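Local coordinates for niemann-Pick type C2 protein (Camponotus japonicus, PDB 3WEB), which probably carries oleic acid and related lipids in a beta-sandwich pocket, as part of chemical communication in the worker ant, at residues A[14-19]-A[123-128]; A[28-31]-A[35-38]; A[71-74]-A[80-83]. One frame throughout, in Å; residues are numbered along the deposited sequence.

Contact 1: residues A[14-19]-A[123-128]; sequences SDIIIS and TCVKFP. With OLA (oleic acid), chain B.
Carbon alone joins Ile16 and Ile18 to Val125 and Phe127: no hydrogen bond crosses from 14-19 to 123-128, and backbone groups pair with neighbouring strands instead, as where Ile17 bonds Ser39. Ile16 and Val125 reach toward each other tip to tip, Ile16 CD1 standing 3.8 Å from Val125 CG2. The other valine branch helps, with Val125 CG1 4.1 Å from Ile16 CG1, so both prongs of the fork are used. Further along, Ile18 CD1 comes obliquely to the Phe127 ring, 3.6 Å from its CZ. The benzyl group turns with CG between the backbone N and the carbonyl carbon (chi1 65°), which brings CZ up to the oleic acid as well. OLA C11 lies in the plane of the ring at its edge, 3.7 Å from Phe127 CZ. Branched aliphatic chains suit these inward positions because they fill the interior without polar atoms to satisfy, while the phenyl ring extends the greasy wall to the lipid. Phe3 packs on all four residues. Strand 11-18, at one edge of its sheet beside strand 34-44, thus faces strand 121-131 of the other sheet, across the immunoglobulin-like sandwich from it.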
loop_
_atom_site.group_PDB
_atom_site.type_symbol
_atom_site.label_atom_id
_atom_site.label_comp_id
_atom_site.label_asym_id
_atom_site.label_seq_id
_atom_site.Cartn_x
_atom_site.Cartn_y
_atom_site.Cartn_z
ATOM N N SER A 14 10.666 3.947 -0.979
ATOM C CA SER A 14 11.242 5.079 -1.688
ATOM C C SER A 14 10.275 5.754 -2.643
ATOM O O SER A 14 10.377 6.957 -2.878
ATOM C CB SER A 14 12.484 4.649 -2.471
ATOM O OG SER A 14 12.114 3.865 -3.589
ATOM N N ASP A 15 9.382 4.970 -3.233
ATOM C CA ASP A 15 8.453 5.488 -4.223
ATOM C C ASP A 15 7.154 4.724 -4.331
ATOM O O ASP A 15 7.149 3.495 -4.416
ATOM C CB ASP A 15 9.127 5.523 -5.581
ATOM C CG ASP A 15 9.254 6.914 -6.108
ATOM O OD1 ASP A 15 8.198 7.510 -6.410
ATOM O OD2 ASP A 15 10.398 7.405 -6.219
ATOM N N ILE A 16 6.053 5.468 -4.342
ATOM C CA ILE A 16 4.726 4.902 -4.570
ATOM C C ILE A 16 4.171 5.507 -5.848
ATOM O O ILE A 16 4.235 6.720 -6.026
ATOM C CB ILE A 16 3.750 5.232 -3.417
ATOM C CG1 ILE A 16 4.397 4.990 -2.043
ATOM C CG2 ILE A 16 2.434 4.475 -3.576
ATOM C CD1 ILE A 16 4.712 3.542 -1.721
ATOM N N ILE A 17 3.649 4.664 -6.739
ATOM C CA ILE A 17 2.973 5.139 -7.945
ATOM C C ILE A 17 1.574 4.547 -7.992
ATOM O O ILE A 17 1.405 3.335 -7.892
ATOM C CB ILE A 17 3.725 4.763 -9.241
ATOM C CG1 ILE A 17 5.165 5.275 -9.200
ATOM C CG2 ILE A 17 2.991 5.281 -10.474
ATOM C CD1 ILE A 17 6.067 4.664 -10.259
ATOM N N ILE A 18 0.579 5.416 -8.127
ATOM C CA ILE A 18 -0.802 4.987 -8.316
ATOM C C ILE A 18 -1.245 5.543 -9.663
ATOM O O ILE A 18 -1.189 6.750 -9.881
ATOM C CB ILE A 18 -1.727 5.464 -7.180
ATOM C CG1 ILE A 18 -1.241 4.911 -5.830
ATOM C CG2 ILE A 18 -3.162 5.011 -7.447
ATOM C CD1 ILE A 18 -2.028 5.403 -4.630
ATOM N N SER A 19 -1.685 4.654 -10.548
ATOM C CA SER A 19 -1.940 4.988 -11.959
ATOM C C SER A 19 -2.946 6.108 -12.171
ATOM O O SER A 19 -2.841 6.850 -13.144
ATOM C CB SER A 19 -2.388 3.746 -12.737
ATOM O OG SER A 19 -3.612 3.246 -12.231
ATOM N N THR A 123 6.894 -1.458 5.961
ATOM C CA THR A 123 6.493 -0.164 5.402
ATOM C C THR A 123 5.186 0.308 6.007
ATOM O O THR A 123 4.343 -0.510 6.378
ATOM C CB THR A 123 6.275 -0.248 3.880
ATOM O OG1 THR A 123 5.265 -1.222 3.599
ATOM C CG2 THR A 123 7.560 -0.634 3.170
ATOM N N CYS A 124 5.020 1.627 6.071
ATOM C CA CYS A 124 3.737 2.242 6.405
ATOM C C CYS A 124 3.612 3.501 5.570
ATOM O O CYS A 124 4.395 4.440 5.742
ATOM C CB CYS A 124 3.672 2.595 7.890
ATOM S SG CYS A 124 2.022 3.032 8.484
ATOM N N VAL A 125 2.626 3.501 4.675
ATOM C CA VAL A 125 2.383 4.599 3.736
ATOM C C VAL A 125 1.051 5.237 4.092
ATOM O O VAL A 125 0.073 4.531 4.321
ATOM C CB VAL A 125 2.303 4.076 2.284
ATOM C CG1 VAL A 125 2.037 5.217 1.308
ATOM C CG2 VAL A 125 3.581 3.320 1.907
ATOM N N LYS A 126 1.024 6.567 4.150
ATOM C CA LYS A 126 -0.199 7.303 4.444
ATOM C C LYS A 126 -0.398 8.398 3.401
ATOM O O LYS A 126 0.516 9.175 3.122
ATOM C CB LYS A 126 -0.120 7.912 5.842
ATOM C CG LYS A 126 -1.356 8.667 6.284
ATOM C CD LYS A 126 -1.058 9.364 7.599
ATOM C CE LYS A 126 -2.318 9.698 8.371
ATOM N NZ LYS A 126 -1.946 10.526 9.552
ATOM N N PHE A 127 -1.582 8.447 2.807
ATOM C CA PHE A 127 -1.855 9.482 1.807
ATOM C C PHE A 127 -3.339 9.829 1.742
ATOM O O PHE A 127 -4.189 8.997 2.101
ATOM C CB PHE A 127 -1.322 9.058 0.430
ATOM C CG PHE A 127 -2.007 7.856 -0.149
ATOM C CD1 PHE A 127 -1.627 6.571 0.227
ATOM C CD2 PHE A 127 -3.016 8.011 -1.090
ATOM C CE1 PHE A 127 -2.258 5.466 -0.324
ATOM C CE2 PHE A 127 -3.653 6.917 -1.639
ATOM C CZ PHE A 127 -3.272 5.639 -1.252
ATOM N N PRO A 128 -3.662 11.064 1.312
ATOM C CA PRO A 128 -5.069 11.421 1.132
ATOM C C PRO A 128 -5.594 10.954 -0.229
ATOM O O PRO A 128 -4.915 11.119 -1.257
ATOM C CB PRO A 128 -5.053 12.945 1.206
ATOM C CG PRO A 128 -3.702 13.328 0.679
ATOM C CD PRO A 128 -2.763 12.193 0.998
HETATM C C1 OLA B . -6.059 -6.579 -2.545
HETATM O O1 OLA B . -5.221 -7.290 -1.943
HETATM O O2 OLA B . -7.289 -6.638 -2.318
HETATM C C2 OLA B . -5.567 -5.611 -3.599
HETATM C C3 OLA B . -5.842 -4.170 -3.179
HETATM C C4 OLA B . -4.603 -3.299 -3.342
HETATM C C5 OLA B . -4.073 -2.816 -1.999
HETATM C C6 OLA B . -3.247 -1.544 -2.141
HETATM C C7 OLA B . -3.970 -0.379 -1.476
HETATM C C8 OLA B . -3.160 0.917 -1.489
HETATM C C9 OLA B . -3.280 1.619 -2.828
HETATM C C10 OLA B . -4.269 2.459 -3.152
HETATM C C11 OLA B . -5.399 2.819 -2.213
HETATM C C12 OLA B . -6.683 3.007 -3.009
HETATM C C13 OLA B . -7.865 2.354 -2.305
HETATM C C14 OLA B . -9.064 2.276 -3.242
HETATM C C15 OLA B . -10.371 2.206 -2.462
HETATM C C16 OLA B . -11.000 0.822 -2.577
HETATM C C17 OLA B . -12.243 0.858 -3.459
HETATM C C18 OLA B . -13.271 -0.154 -3.002
#

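Contact 2: residues A[28-31]-A[35-38]; sequences CSII and EIHV
No ring enters the meeting of Ile36 with Ile30 and Ile31; the flat groups that Ile36 touches are peptides, its CD1 lying 3.8 Å from Ile31 O and 4.0 Å from Ile31 N. The imidazole of the adjacent His37 belongs to the other side of the strand, where Glu35 O lies above one face, offset toward the rim, and Thr96 OG1 bonds His37 ND1. This is a beta-arch of the immunoglobulin-like sandwich. Strand 28-30 runs parallel to strand 121-131 in one sheet, and after a short turn the chain enters strand 34-44 of the other. The two arms therefore exchange no backbone hydrogen bonds, as they would in a hairpin, and meet through side chains, with Ile30 CA and Ile36 CA 7.5 Å apart.

Ile36 carries most of the contact. Its CB points toward 28-31; chi1 (-50°) sets CG1 beside the backbone N, and the turn at chi2 (-61°) carries CD1 to the Ile31 backbone. Ile30 starts off to one side but brings its CG2 branch back toward Ile36, and its side chain also touches the oleic acid. Beta-branched isoleucines suit such strands: they accept extended backbones and fill the space between sheets on both branches. Ile18 and Val99 flank the pair. Ile31 is exposed and takes part mainly through its main chain; Ser34 OG, at the start of strand 34-44, hydrogen-bonds Ile31 O. The two buried isoleucines meet at a distance, their nearest side-chain carbons being Ile30 CG2 and Ile36 CG1 at 4.4 Å.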
loop_
_atom_site.group_PDB
_atom_site.type_symbol
_atom_site.label_atom_id
_atom_site.label_comp_id
_atom_site.label_asym_id
_atom_site.label_seq_id
_atom_site.Cartn_x
_atom_site.Cartn_y
_atom_site.Cartn_z
ATOM N N CYS A 28 -5.121 12.032 -3.897
ATOM C CA CYS A 28 -5.001 11.016 -4.947
ATOM C C CYS A 28 -6.377 10.635 -5.486
ATOM O O CYS A 28 -7.163 10.019 -4.768
ATOM C CB CYS A 28 -4.282 9.763 -4.437
ATOM S SG CYS A 28 -4.149 8.442 -5.664
ATOM N N SER A 29 -6.661 11.015 -6.735
ATOM C CA SER A 29 -7.887 10.595 -7.424
ATOM C C SER A 29 -7.885 9.088 -7.654
ATOM O O SER A 29 -6.922 8.540 -8.184
ATOM C CB SER A 29 -8.031 11.305 -8.780
ATOM O OG SER A 29 -8.045 12.712 -8.631
ATOM N N ILE A 30 -8.967 8.436 -7.234
ATOM C CA ILE A 30 -9.205 7.015 -7.470
ATOM C C ILE A 30 -10.496 6.940 -8.269
ATOM O O ILE A 30 -11.567 7.286 -7.764
ATOM C CB ILE A 30 -9.328 6.229 -6.136
ATOM C CG1 ILE A 30 -8.047 6.377 -5.296
ATOM C CG2 ILE A 30 -9.706 4.767 -6.375
ATOM C CD1 ILE A 30 -6.839 5.615 -5.805
ATOM N N ILE A 31 -10.380 6.521 -9.523
ATOM C CA ILE A 31 -11.518 6.530 -10.445
ATOM C C ILE A 31 -12.294 5.224 -10.326
ATOM O O ILE A 31 -11.726 4.143 -10.483
ATOM C CB ILE A 31 -11.076 6.736 -11.916
ATOM C CG1 ILE A 31 -9.988 7.822 -12.047
ATOM C CG2 ILE A 31 -12.281 7.003 -12.815
ATOM C CD1 ILE A 31 -10.409 9.235 -11.677
ATOM N N GLU A 35 -9.586 0.111 -13.677
ATOM C CA GLU A 35 -8.470 -0.615 -13.079
ATOM C C GLU A 35 -7.467 0.386 -12.524
ATOM O O GLU A 35 -7.105 1.355 -13.197
ATOM C CB GLU A 35 -7.777 -1.509 -14.108
ATOM C CG GLU A 35 -8.494 -2.816 -14.404
ATOM C CD GLU A 35 -7.635 -3.793 -15.191
ATOM O OE1 GLU A 35 -6.708 -3.355 -15.913
ATOM O OE2 GLU A 35 -7.887 -5.010 -15.084
ATOM N N ILE A 36 -7.039 0.152 -11.288
ATOM C CA ILE A 36 -6.023 0.975 -10.650
ATOM C C ILE A 36 -4.767 0.122 -10.529
ATOM O O ILE A 36 -4.825 -1.010 -10.034
ATOM C CB ILE A 36 -6.461 1.459 -9.247
ATOM C CG1 ILE A 36 -7.867 2.087 -9.276
ATOM C CG2 ILE A 36 -5.433 2.415 -8.644
ATOM C CD1 ILE A 36 -8.006 3.314 -10.157
ATOM N N HIS A 37 -3.652 0.657 -11.013
ATOM C CA HIS A 37 -2.362 -0.010 -10.879
ATOM C C HIS A 37 -1.516 0.696 -9.832
ATOM O O HIS A 37 -1.288 1.898 -9.911
ATOM C CB HIS A 37 -1.642 -0.047 -12.224
ATOM C CG HIS A 37 -2.529 -0.442 -13.361
ATOM N ND1 HIS A 37 -3.041 -1.716 -13.498
ATOM C CD2 HIS A 37 -3.012 0.272 -14.406
ATOM C CE1 HIS A 37 -3.791 -1.772 -14.586
ATOM N NE2 HIS A 37 -3.791 -0.579 -15.153
ATOM N N VAL A 38 -1.053 -0.066 -8.848
ATOM C CA VAL A 38 -0.287 0.499 -7.732
ATOM C C VAL A 38 1.081 -0.159 -7.713
ATOM O O VAL A 38 1.181 -1.378 -7.861
ATOM C CB VAL A 38 -0.981 0.273 -6.373
ATOM C CG1 VAL A 38 -0.142 0.837 -5.224
ATOM C CG2 VAL A 38 -2.373 0.886 -6.366
#

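Contact 3: residues A[71-74]-A[80-83]; sequences PEIC and GVKC
The covalent bond comes first: Cys74 SG and Cys83 SG are joined at 2.0 Å in a disulfide that closes a short loop, residues 74 to 83, within the long connection between strands 62-66 and 91-99. In both cysteines SG lies anti to the carbonyl carbon and beside the backbone N (chi1 -79° in Cys74 and -85° in Cys83). The torsion about the sulfur-sulfur bond is 64°, a right-handed twist well short of the relaxed value near 90°, and the closing of this angle goes with a tight approach of Cys74 CB to Cys83 CB, 3.5 Å apart.

Apolar contacts line the inner side. Val81 points its CB toward 71-74, where Ile73 CG2 passes it obliquely at 4.1 Å. One methyl, Val81 CG1, set anti to the backbone N, lies 4.1 Å from Cys74 SG, so the valine packs against both the isoleucine and the sulfur. Beta-branched aliphatic side chains, compact near the backbone, suit a place beside a disulfide where Tyr93 touches both Ile73 and Val81, and Val51 touches Ile73 and both cysteines.

No direct hydrogen bond crosses between the segments; the polar links are made by intermediaries. A water donates to Cys74 O at 2.9 Å and accepts from Cys83 N at 2.8 Å, tying together the backbones of the two half-cystines. Ser79 OG makes a second tie, bonded to both Ile73 O and Val81 N. Within 71-74, a weak bond from Ile73 N to Pro71 O closes an inverse gamma turn centred on Glu72.

These segments have no regular helix or strand, so the covalent link, backed by water and serine bridges, probably does much to fix the loop; such a bond is consistent with a secreted carrier folded in an oxidising environment.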
loop_
_atom_site.group_PDB
_atom_site.type_symbol
_atom_site.label_atom_id
_atom_site.label_comp_id
_atom_site.label_asym_id
_atom_site.label_seq_id
_atom_site.Cartn_x
_atom_site.Cartn_y
_atom_site.Cartn_z
ATOM N N PRO A 71 -3.578 -10.345 0.947
ATOM C CA PRO A 71 -2.634 -9.727 1.893
ATOM C C PRO A 71 -1.280 -10.424 1.988
ATOM O O PRO A 71 -0.303 -9.799 2.389
ATOM C CB PRO A 71 -3.363 -9.816 3.240
ATOM C CG PRO A 71 -4.305 -10.958 3.091
ATOM C CD PRO A 71 -4.705 -11.001 1.644
ATOM N N GLU A 72 -1.220 -11.708 1.636
ATOM C CA GLU A 72 0.053 -12.414 1.631
ATOM C C GLU A 72 0.747 -12.161 0.296
ATOM O O GLU A 72 0.644 -12.942 -0.656
ATOM C CB GLU A 72 -0.113 -13.903 1.946
ATOM C CG GLU A 72 -0.497 -14.162 3.396
ATOM C CD GLU A 72 -0.203 -15.582 3.831
ATOM O OE1 GLU A 72 0.913 -15.831 4.329
ATOM O OE2 GLU A 72 -1.093 -16.445 3.684
ATOM N N ILE A 73 1.449 -11.033 0.265
ATOM C CA ILE A 73 2.099 -10.487 -0.923
ATOM C C ILE A 73 3.031 -11.469 -1.625
ATOM O O ILE A 73 3.058 -11.532 -2.856
ATOM C CB ILE A 73 2.896 -9.213 -0.543
ATOM C CG1 ILE A 73 1.988 -8.175 0.141
ATOM C CG2 ILE A 73 3.667 -8.660 -1.737
ATOM C CD1 ILE A 73 0.717 -7.834 -0.603
ATOM N N CYS A 74 3.795 -12.227 -0.844
ATOM C CA CYS A 74 4.774 -13.159 -1.399
ATOM C C CYS A 74 4.122 -14.377 -2.042
ATOM O O CYS A 74 4.738 -15.057 -2.861
ATOM C CB CYS A 74 5.770 -13.589 -0.323
ATOM S SG CYS A 74 7.031 -12.335 -0.037
ATOM N N GLY A 80 4.821 -9.649 -8.043
ATOM C CA GLY A 80 6.190 -9.387 -8.480
ATOM C C GLY A 80 7.220 -9.534 -7.372
ATOM O O GLY A 80 8.413 -9.264 -7.585
ATOM N N VAL A 81 6.762 -9.951 -6.192
ATOM C CA VAL A 81 7.623 -10.088 -5.019
ATOM C C VAL A 81 7.692 -11.550 -4.582
ATOM O O VAL A 81 6.666 -12.180 -4.327
ATOM C CB VAL A 81 7.122 -9.233 -3.830
ATOM C CG1 VAL A 81 8.066 -9.358 -2.638
ATOM C CG2 VAL A 81 6.998 -7.777 -4.227
ATOM N N LYS A 82 8.906 -12.079 -4.493
ATOM C CA LYS A 82 9.107 -13.445 -4.015
ATOM C C LYS A 82 9.887 -13.439 -2.708
ATOM O O LYS A 82 10.965 -12.856 -2.616
ATOM C CB LYS A 82 9.837 -14.303 -5.053
ATOM C CG LYS A 82 9.068 -14.583 -6.342
ATOM C CD LYS A 82 9.693 -15.772 -7.074
ATOM C CE LYS A 82 9.308 -15.806 -8.546
ATOM N NZ LYS A 82 10.002 -14.732 -9.314
ATOM N N CYS A 83 9.326 -14.096 -1.698
ATOM C CA CYS A 83 9.996 -14.305 -0.419
ATOM C C CYS A 83 10.992 -15.474 -0.514
ATOM O O CYS A 83 10.829 -16.353 -1.357
ATOM C CB CYS A 83 8.949 -14.599 0.658
ATOM S SG CYS A 83 8.207 -13.130 1.413
HETATM O O HOH W 1 7.462 -16.071 -2.423
#

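Contacts 1 and 2 each join the two sheets through a different pair of strands, 11-18 with 121-131 in contact 1 and 34-44 with 28-30 in contact 2; the strands within each sheet are neighbours. The contacts touch directly, with Ile18 CG2 packing on Ile36 CG2 at 3.7 Å and a probable hydrogen bond from Cys28 N to Pro128 O. Both meet the lipid; contact 1 lies nearer the centre of the chain, while contact 2 is further out, with exposed Ile31 at its rim. Contact 3 is separate, its centre about 17 Å from that of contact 1, in a partly buried loop. Aliphatic packing serves the interior, whereas the loop uses a disulfide and water.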